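Local coordinates for extracellular matrix-binding protein EbhA (Staphylococcus aureus, PDB 2DGJ) that is a giant cell wall-associated adhesin, probably binding extracellular matrix, built in this part as a rod of linked three-helix bundles, at residues T31-A36 against S66-L71; N130-A135 against D184-A189; S209-I214 against N227-V232. All blocks are in the same frame, centred on the assembly; numbering follows the deposited sequence.

From the N terminus, contact 1 (31-36 with 66-71) closes the first loop, bringing helix 55-70 back antiparallel to helix 27-46 in one FIVAR domain. Contact 2 (130-135 with 184-189) closes the next and longest loop. It sets residues 130-135 of helix 112-135 beside helix 180-194, running the same way, in a second FIVAR domain. Helix 199-215 follows, and contact 3 (209-214 with 227-232) closes a short hairpin with helix 222-234 in a GA module. The loops are in series, so none nests or crosses. The centres of contacts 1 and 3 lie about 91 Å apart. Contacts 1 and 2 also meet between subunits, where Gln35 of one copy bonds to Asn188 of the other.

Contact 1. Residues T31-A36 against S66-L71; sequences TAYDQA and STKDAL
Thr67 OG1 sits against the backbone of Tyr33, 3.2 Å from Tyr33 CA, and hydrogen-bonds back to Gln63 O in its own helix. A chi1 of 58° puts OG1 between the backbone N and the carbonyl carbon. That place lets it reach both its own helix and the facing one. Ala36 CB also lies 3.7 Å from Thr67 OG1. The other branch, Thr67 CG2, lies 3.7 Å from Ala32 O and also touches Ala32 CB. The two side chains of Tyr33 and Thr67 cross at about a right angle, and OG1 meets the ring at its edge, 3.5 Å from Tyr33 CD1. Helices 27-46 and 55-70 run antiparallel here, at 153°, with their axes 8.3 Å apart. They belong to a three-helix bundle of the FIVAR family, and helices 13-18 and 20-23 pack on the same Tyr33 and Leu71. Lys68 lies alongside Tyr33, pointing the same way. Its CB is 3.8 Å from Tyr33 CE1. The extended lysine carries NZ on to a salt bridge with Asp12, while Tyr33 OH makes a weak hydrogen bond to Thr16. Nearer the backbone, Leu71 CD1 rests 3.9 Å from Tyr33 CB.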
loop_
_atom_site.group_PDB
_atom_site.type_symbol
_atom_site.label_atom_id
_atom_site.label_comp_id
_atom_site.label_asym_id
_atom_site.label_seq_id
_atom_site.Cartn_x
_atom_site.Cartn_y
_atom_site.Cartn_z
ATOM N N THR A 31 -17.641 0.808 -11.657
ATOM C CA THR A 31 -18.350 -0.261 -12.347
ATOM C C THR A 31 -19.677 0.206 -12.941
ATOM O O THR A 31 -20.006 -0.127 -14.079
ATOM C CB THR A 31 -18.619 -1.444 -11.392
ATOM O OG1 THR A 31 -17.373 -2.027 -10.992
ATOM C CG2 THR A 31 -19.470 -2.498 -12.074
ATOM N N ALA A 32 -20.438 0.972 -12.166
ATOM C CA ALA A 32 -21.723 1.476 -12.633
ATOM C C ALA A 32 -21.536 2.308 -13.910
ATOM O O ALA A 32 -22.295 2.178 -14.878
ATOM C CB ALA A 32 -22.378 2.308 -11.533
ATOM N N TYR A 33 -20.515 3.165 -13.905
ATOM C CA TYR A 33 -20.223 4.002 -15.061
ATOM C C TYR A 33 -19.874 3.104 -16.234
ATOM O O TYR A 33 -20.432 3.240 -17.317
ATOM C CB TYR A 33 -19.046 4.939 -14.778
ATOM C CG TYR A 33 -18.538 5.645 -16.014
ATOM C CD1 TYR A 33 -19.321 6.591 -16.673
ATOM C CD2 TYR A 33 -17.283 5.347 -16.543
ATOM C CE1 TYR A 33 -18.873 7.218 -17.828
ATOM C CE2 TYR A 33 -16.823 5.967 -17.694
ATOM C CZ TYR A 33 -17.621 6.899 -18.330
ATOM O OH TYR A 33 -17.167 7.508 -19.469
ATOM N N ASP A 34 -18.944 2.183 -16.008
ATOM C CA ASP A 34 -18.513 1.263 -17.048
ATOM C C ASP A 34 -19.687 0.485 -17.645
ATOM O O ASP A 34 -19.761 0.281 -18.856
ATOM C CB ASP A 34 -17.479 0.290 -16.479
ATOM C CG ASP A 34 -16.855 -0.586 -17.549
ATOM O OD1 ASP A 34 -16.357 -0.030 -18.551
ATOM O OD2 ASP A 34 -16.857 -1.825 -17.388
ATOM N N GLN A 35 -20.611 0.062 -16.790
ATOM C CA GLN A 35 -21.774 -0.689 -17.247
ATOM C C GLN A 35 -22.755 0.192 -18.009
ATOM O O GLN A 35 -23.502 -0.295 -18.858
ATOM C CB GLN A 35 -22.479 -1.356 -16.063
ATOM C CG GLN A 35 -21.666 -2.473 -15.426
ATOM C CD GLN A 35 -21.188 -3.478 -16.450
ATOM O OE1 GLN A 35 -21.989 -4.138 -17.114
ATOM N NE2 GLN A 35 -19.871 -3.594 -16.591
ATOM N N ALA A 36 -22.751 1.486 -17.706
ATOM C CA ALA A 36 -23.642 2.426 -18.378
ATOM C C ALA A 36 -23.149 2.623 -19.806
ATOM O O ALA A 36 -23.943 2.646 -20.752
ATOM C CB ALA A 36 -23.668 3.762 -17.634
ATOM N N SER A 66 -25.166 10.373 -15.337
ATOM C CA SER A 66 -25.334 10.229 -13.897
ATOM C C SER A 66 -24.187 9.471 -13.239
ATOM O O SER A 66 -23.574 9.968 -12.287
ATOM C CB SER A 66 -26.657 9.527 -13.582
ATOM O OG SER A 66 -27.766 10.385 -13.802
ATOM N N THR A 67 -23.898 8.269 -13.734
ATOM C CA THR A 67 -22.822 7.469 -13.167
ATOM C C THR A 67 -21.486 8.197 -13.292
ATOM O O THR A 67 -20.635 8.091 -12.412
ATOM C CB THR A 67 -22.704 6.092 -13.853
ATOM O OG1 THR A 67 -22.482 6.274 -15.257
ATOM C CG2 THR A 67 -23.977 5.281 -13.637
ATOM N N LYS A 68 -21.296 8.939 -14.377
ATOM C CA LYS A 68 -20.043 9.662 -14.542
ATOM C C LYS A 68 -19.897 10.757 -13.486
ATOM O O LYS A 68 -18.852 10.870 -12.840
ATOM C CB LYS A 68 -19.933 10.291 -15.933
ATOM C CG LYS A 68 -18.600 11.005 -16.116
ATOM C CD LYS A 68 -18.408 11.599 -17.496
ATOM C CE LYS A 68 -17.057 12.307 -17.551
ATOM N NZ LYS A 68 -16.803 12.967 -18.853
ATOM N N ASP A 69 -20.938 11.567 -13.316
ATOM C CA ASP A 69 -20.892 12.638 -12.328
ATOM C C ASP A 69 -20.665 12.045 -10.946
ATOM O O ASP A 69 -20.007 12.652 -10.100
ATOM C CB ASP A 69 -22.195 13.449 -12.323
ATOM C CG ASP A 69 -22.420 14.216 -13.614
ATOM O OD1 ASP A 69 -21.429 14.498 -14.320
ATOM O OD2 ASP A 69 -23.586 14.549 -13.917
ATOM N N ALA A 70 -21.209 10.849 -10.729
ATOM C CA ALA A 70 -21.095 10.167 -9.448
ATOM C C ALA A 70 -19.661 9.760 -9.098
ATOM O O ALA A 70 -19.325 9.612 -7.920
ATOM C CB ALA A 70 -22.013 8.955 -9.431
ATOM N N LEU A 71 -18.823 9.564 -10.112
ATOM C CA LEU A 71 -17.426 9.211 -9.873
ATOM C C LEU A 71 -16.884 10.191 -8.832
ATOM O O LEU A 71 -16.970 11.411 -9.009
ATOM C CB LEU A 71 -16.633 9.312 -11.175
ATOM C CG LEU A 71 -16.527 8.055 -12.047
ATOM C CD1 LEU A 71 -17.726 7.156 -11.863
ATOM C CD2 LEU A 71 -16.392 8.471 -13.494
#

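Contact 2. Residues N130-A135 against D184-A189; sequences NSLQGA and DNALNA
Leu187 spreads its two methyl groups over one turn of the helix that carries Ser131 and Ala135. CD1 lies 3.6 Å from Ala135 CB, and CD2 lies 3.8 Å from Ser131 CB. CG anti to the backbone N (chi1 169°) carries the fork toward these two residues. Leu132 answers from the other helix. Its CD1 does not meet the end of Leu187 but presses on the backbone at the base of that residue, 3.6 Å from Leu187 CA. The second methyl, CD2, sits 3.8 Å from Ala186 CB. Ala186 is the third main contributor, and its CB is the surface that Leu132 CD2 rests on. The segments run nearly parallel, at 21°, with axes 9.2 Å apart. Both lie in a FIVAR domain, a three-helix bundle. Helix 153-170 covers the same core: Ala166 and Leu170 touch Leu132, and Ile169 touches Ala186. The polar groups nearby look elsewhere. Ser131 OG hydrogen-bonds to Gly127 O in its own helix. Asn188 ND2 bonds to Asp184 O at 2.9 Å, with an N-H...O angle of 134°, well short of straight. Asn188 N reaches the same oxygen from the opposite face of its plane. Gln35 of the second subunit packs on Leu187, and Thr31 of that subunit on Ser131. Side chain to side chain the contact is aliphatic carbon, with some methyls also resting on backbone atoms. The two segments share no hydrogen bond or salt bridge. Their hold therefore depends on the fit of methyl groups and on burial from water.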
loop_
_atom_site.group_PDB
_atom_site.type_symbol
_atom_site.label_atom_id
_atom_site.label_comp_id
_atom_site.label_asym_id
_atom_site.label_seq_id
_atom_site.Cartn_x
_atom_site.Cartn_y
_atom_site.Cartn_z
ATOM N N ASN A 130 14.036 9.907 14.371
ATOM C CA ASN A 130 13.867 9.459 15.746
ATOM C C ASN A 130 15.067 8.616 16.159
ATOM O O ASN A 130 15.564 8.726 17.281
ATOM C CB ASN A 130 12.586 8.633 15.866
ATOM C CG ASN A 130 12.277 8.236 17.299
ATOM O OD1 ASN A 130 12.104 7.059 17.604
ATOM N ND2 ASN A 130 12.201 9.221 18.185
ATOM N N SER A 131 15.528 7.774 15.243
ATOM C CA SER A 131 16.666 6.908 15.511
ATOM C C SER A 131 17.942 7.726 15.675
ATOM O O SER A 131 18.736 7.485 16.587
ATOM C CB SER A 131 16.841 5.899 14.376
ATOM O OG SER A 131 15.740 5.007 14.296
ATOM N N LEU A 132 18.131 8.703 14.792
ATOM C CA LEU A 132 19.313 9.550 14.851
ATOM C C LEU A 132 19.318 10.346 16.147
ATOM O O LEU A 132 20.373 10.578 16.733
ATOM C CB LEU A 132 19.347 10.511 13.661
ATOM C CG LEU A 132 20.541 11.470 13.589
ATOM C CD1 LEU A 132 21.839 10.689 13.658
ATOM C CD2 LEU A 132 20.476 12.271 12.299
ATOM N N GLN A 133 18.135 10.753 16.589
ATOM C CA GLN A 133 18.000 11.518 17.827
ATOM C C GLN A 133 18.383 10.639 19.014
ATOM O O GLN A 133 19.055 11.091 19.944
ATOM C CB GLN A 133 16.553 12.001 17.999
ATOM C CG GLN A 133 16.293 12.772 19.290
ATOM C CD GLN A 133 17.090 14.060 19.373
ATOM O OE1 GLN A 133 16.927 14.958 18.547
ATOM N NE2 GLN A 133 17.961 14.155 20.371
ATOM N N GLY A 134 17.951 9.382 18.981
ATOM C CA GLY A 134 18.256 8.472 20.069
ATOM C C GLY A 134 19.726 8.125 20.143
ATOM O O GLY A 134 20.280 7.954 21.229
ATOM N N ALA A 135 20.370 8.025 18.985
ATOM C CA ALA A 135 21.783 7.692 18.920
ATOM C C ALA A 135 22.664 8.723 19.625
ATOM O O ALA A 135 23.770 8.402 20.053
ATOM C CB ALA A 135 22.215 7.548 17.465
ATOM N N ASP A 184 20.162 8.312 7.542
ATOM C CA ASP A 184 20.736 7.009 7.842
ATOM C C ASP A 184 22.257 7.069 7.825
ATOM O O ASP A 184 22.917 6.400 8.618
ATOM C CB ASP A 184 20.249 5.947 6.849
ATOM C CG ASP A 184 18.807 5.531 7.104
ATOM O OD1 ASP A 184 18.369 5.588 8.272
ATOM O OD2 ASP A 184 18.115 5.129 6.140
ATOM N N ASN A 185 22.813 7.865 6.917
ATOM C CA ASN A 185 24.261 7.995 6.848
ATOM C C ASN A 185 24.751 8.628 8.142
ATOM O O ASN A 185 25.760 8.205 8.711
ATOM C CB ASN A 185 24.678 8.866 5.661
ATOM C CG ASN A 185 24.428 8.197 4.319
ATOM O OD1 ASN A 185 24.727 7.017 4.134
ATOM N ND2 ASN A 185 23.900 8.959 3.369
ATOM N N ALA A 186 24.024 9.644 8.602
ATOM C CA ALA A 186 24.366 10.350 9.830
ATOM C C ALA A 186 24.250 9.403 11.018
ATOM O O ALA A 186 25.105 9.393 11.897
ATOM C CB ALA A 186 23.446 11.559 10.020
ATOM N N LEU A 187 23.192 8.603 11.038
ATOM C CA LEU A 187 22.980 7.651 12.122
ATOM C C LEU A 187 24.152 6.681 12.233
ATOM O O LEU A 187 24.714 6.492 13.315
ATOM C CB LEU A 187 21.684 6.871 11.896
ATOM C CG LEU A 187 21.434 5.655 12.792
ATOM C CD1 LEU A 187 21.570 6.053 14.243
ATOM C CD2 LEU A 187 20.049 5.093 12.520
ATOM N N ASN A 188 24.506 6.057 11.114
ATOM C CA ASN A 188 25.614 5.115 11.086
ATOM C C ASN A 188 26.893 5.780 11.576
ATOM O O ASN A 188 27.689 5.158 12.277
ATOM C CB ASN A 188 25.822 4.580 9.671
ATOM C CG ASN A 188 24.889 3.436 9.337
ATOM O OD1 ASN A 188 25.028 2.334 9.871
ATOM N ND2 ASN A 188 23.927 3.689 8.458
ATOM N N ALA A 189 27.074 7.046 11.210
ATOM C CA ALA A 189 28.260 7.806 11.596
ATOM C C ALA A 189 28.401 7.852 13.106
ATOM O O ALA A 189 29.467 7.563 13.641
ATOM C CB ALA A 189 28.191 9.231 11.034
#

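Contact 3. Residues S209-I214 against N227-V232; sequences SATNTI and NLKHQV
Leu228 meets Ile214 through its CB, which lies 3.6 Å from Ile214 CD1. The two side chains cross at about a right angle. This is the antiparallel pairing of helices 199-215 and 222-234 in a GA module, a three-helix bundle. The segments run at 177° with axes 9.7 Å apart. Lys229 comes next and uses its carbon chain. CG lies 4.0 Å from Ile214 CG2, where the two side chains slide past each other in opposite directions. A bend at chi3 (72°) turns CE aside, and it stands 3.9 Å from Thr211 CG2. Beyond it, NZ makes a weak hydrogen bond to Asn215 OD1. Val232 closes the segment with both branches in use. The side chains of Ile214 and Val232 reach toward each other tip to tip, with Val232 CG2 3.9 Å from Ile214 CD1. Val244 of helix 238-250 also touches Val232. The other branch, Val232 CG1, lies 3.7 Å from Thr211 OG1, an oxygen that hydrogen-bonds to Lys207 O.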
loop_
_atom_site.group_PDB
_atom_site.type_symbol
_atom_site.label_atom_id
_atom_site.label_comp_id
_atom_site.label_asym_id
_atom_site.label_seq_id
_atom_site.Cartn_x
_atom_site.Cartn_y
_atom_site.Cartn_z
ATOM N N SER A 209 51.688 -1.757 30.399
ATOM C CA SER A 209 53.032 -1.371 29.993
ATOM C C SER A 209 53.732 -0.584 31.084
ATOM O O SER A 209 54.942 -0.714 31.271
ATOM C CB SER A 209 52.996 -0.541 28.708
ATOM O OG SER A 209 52.567 0.783 28.964
ATOM N N ALA A 210 52.967 0.226 31.805
ATOM C CA ALA A 210 53.519 1.031 32.887
ATOM C C ALA A 210 53.965 0.139 34.038
ATOM O O ALA A 210 55.003 0.379 34.650
ATOM C CB ALA A 210 52.486 2.033 33.379
ATOM N N THR A 211 53.172 -0.887 34.333
ATOM C CA THR A 211 53.489 -1.819 35.409
ATOM C C THR A 211 54.722 -2.640 35.064
ATOM O O THR A 211 55.597 -2.851 35.898
ATOM C CB THR A 211 52.313 -2.778 35.683
ATOM O OG1 THR A 211 51.233 -2.047 36.275
ATOM C CG2 THR A 211 52.735 -3.890 36.626
ATOM N N ASN A 212 54.791 -3.102 33.824
ATOM C CA ASN A 212 55.932 -3.892 33.385
ATOM C C ASN A 212 57.195 -3.041 33.302
ATOM O O ASN A 212 58.296 -3.527 33.550
ATOM C CB ASN A 212 55.649 -4.540 32.028
ATOM C CG ASN A 212 54.578 -5.611 32.104
ATOM O OD1 ASN A 212 54.408 -6.265 33.137
ATOM N ND2 ASN A 212 53.860 -5.807 31.003
ATOM N N THR A 213 57.035 -1.770 32.947
ATOM C CA THR A 213 58.182 -0.875 32.853
ATOM C C THR A 213 58.719 -0.574 34.247
ATOM O O THR A 213 59.929 -0.575 34.463
ATOM C CB THR A 213 57.814 0.452 32.149
ATOM O OG1 THR A 213 56.554 0.916 32.639
ATOM C CG2 THR A 213 57.721 0.259 30.650
ATOM N N ILE A 214 57.820 -0.327 35.196
ATOM C CA ILE A 214 58.234 -0.045 36.566
ATOM C C ILE A 214 58.989 -1.238 37.155
ATOM O O ILE A 214 60.039 -1.073 37.782
ATOM C CB ILE A 214 57.015 0.272 37.467
ATOM C CG1 ILE A 214 56.494 1.678 37.160
ATOM C CG2 ILE A 214 57.403 0.162 38.935
ATOM C CD1 ILE A 214 55.301 2.108 37.999
ATOM N N ASN A 227 54.702 0.140 45.626
ATOM C CA ASN A 227 53.966 1.383 45.824
ATOM C C ASN A 227 53.494 1.944 44.481
ATOM O O ASN A 227 52.298 2.118 44.253
ATOM C CB ASN A 227 54.863 2.408 46.529
ATOM C CG ASN A 227 54.222 3.784 46.623
ATOM O OD1 ASN A 227 53.091 3.927 47.089
ATOM N ND2 ASN A 227 54.949 4.806 46.184
ATOM N N LEU A 228 54.445 2.211 43.595
ATOM C CA LEU A 228 54.144 2.749 42.272
ATOM C C LEU A 228 53.186 1.863 41.487
ATOM O O LEU A 228 52.266 2.356 40.838
ATOM C CB LEU A 228 55.446 2.941 41.486
ATOM C CG LEU A 228 56.141 4.308 41.548
ATOM C CD1 LEU A 228 55.865 5.003 42.864
ATOM C CD2 LEU A 228 57.628 4.109 41.351
ATOM N N LYS A 229 53.410 0.553 41.537
ATOM C CA LYS A 229 52.552 -0.386 40.827
ATOM C C LYS A 229 51.120 -0.286 41.347
ATOM O O LYS A 229 50.161 -0.390 40.581
ATOM C CB LYS A 229 53.083 -1.814 40.986
ATOM C CG LYS A 229 54.372 -2.075 40.221
ATOM C CD LYS A 229 55.049 -3.380 40.637
ATOM C CE LYS A 229 54.298 -4.602 40.138
ATOM N NZ LYS A 229 55.070 -5.850 40.408
ATOM N N HIS A 230 50.981 -0.079 42.652
ATOM C CA HIS A 230 49.666 0.054 43.260
ATOM C C HIS A 230 49.039 1.371 42.808
ATOM O O HIS A 230 47.835 1.444 42.572
ATOM C CB HIS A 230 49.773 0.032 44.785
ATOM C CG HIS A 230 48.452 -0.029 45.482
ATOM N ND1 HIS A 230 47.590 -1.110 45.340
ATOM C CD2 HIS A 230 47.832 0.827 46.311
ATOM C CE1 HIS A 230 46.509 -0.899 46.056
ATOM N NE2 HIS A 230 46.622 0.279 46.662
ATOM N N GLN A 231 49.861 2.409 42.691
ATOM C CA GLN A 231 49.373 3.713 42.253
ATOM C C GLN A 231 48.857 3.601 40.820
ATOM O O GLN A 231 47.921 4.299 40.424
ATOM C CB GLN A 231 50.486 4.759 42.329
ATOM C CG GLN A 231 51.176 4.834 43.683
ATOM C CD GLN A 231 51.722 6.217 43.984
ATOM O OE1 GLN A 231 52.308 6.869 43.119
ATOM N NE2 GLN A 231 51.538 6.670 45.220
ATOM N N VAL A 232 49.478 2.720 40.040
ATOM C CA VAL A 232 49.066 2.495 38.659
ATOM C C VAL A 232 47.732 1.752 38.682
ATOM O O VAL A 232 46.834 2.022 37.882
ATOM C CB VAL A 232 50.096 1.630 37.905
ATOM C CG1 VAL A 232 49.521 1.189 36.564
ATOM C CG2 VAL A 232 51.395 2.403 37.705
#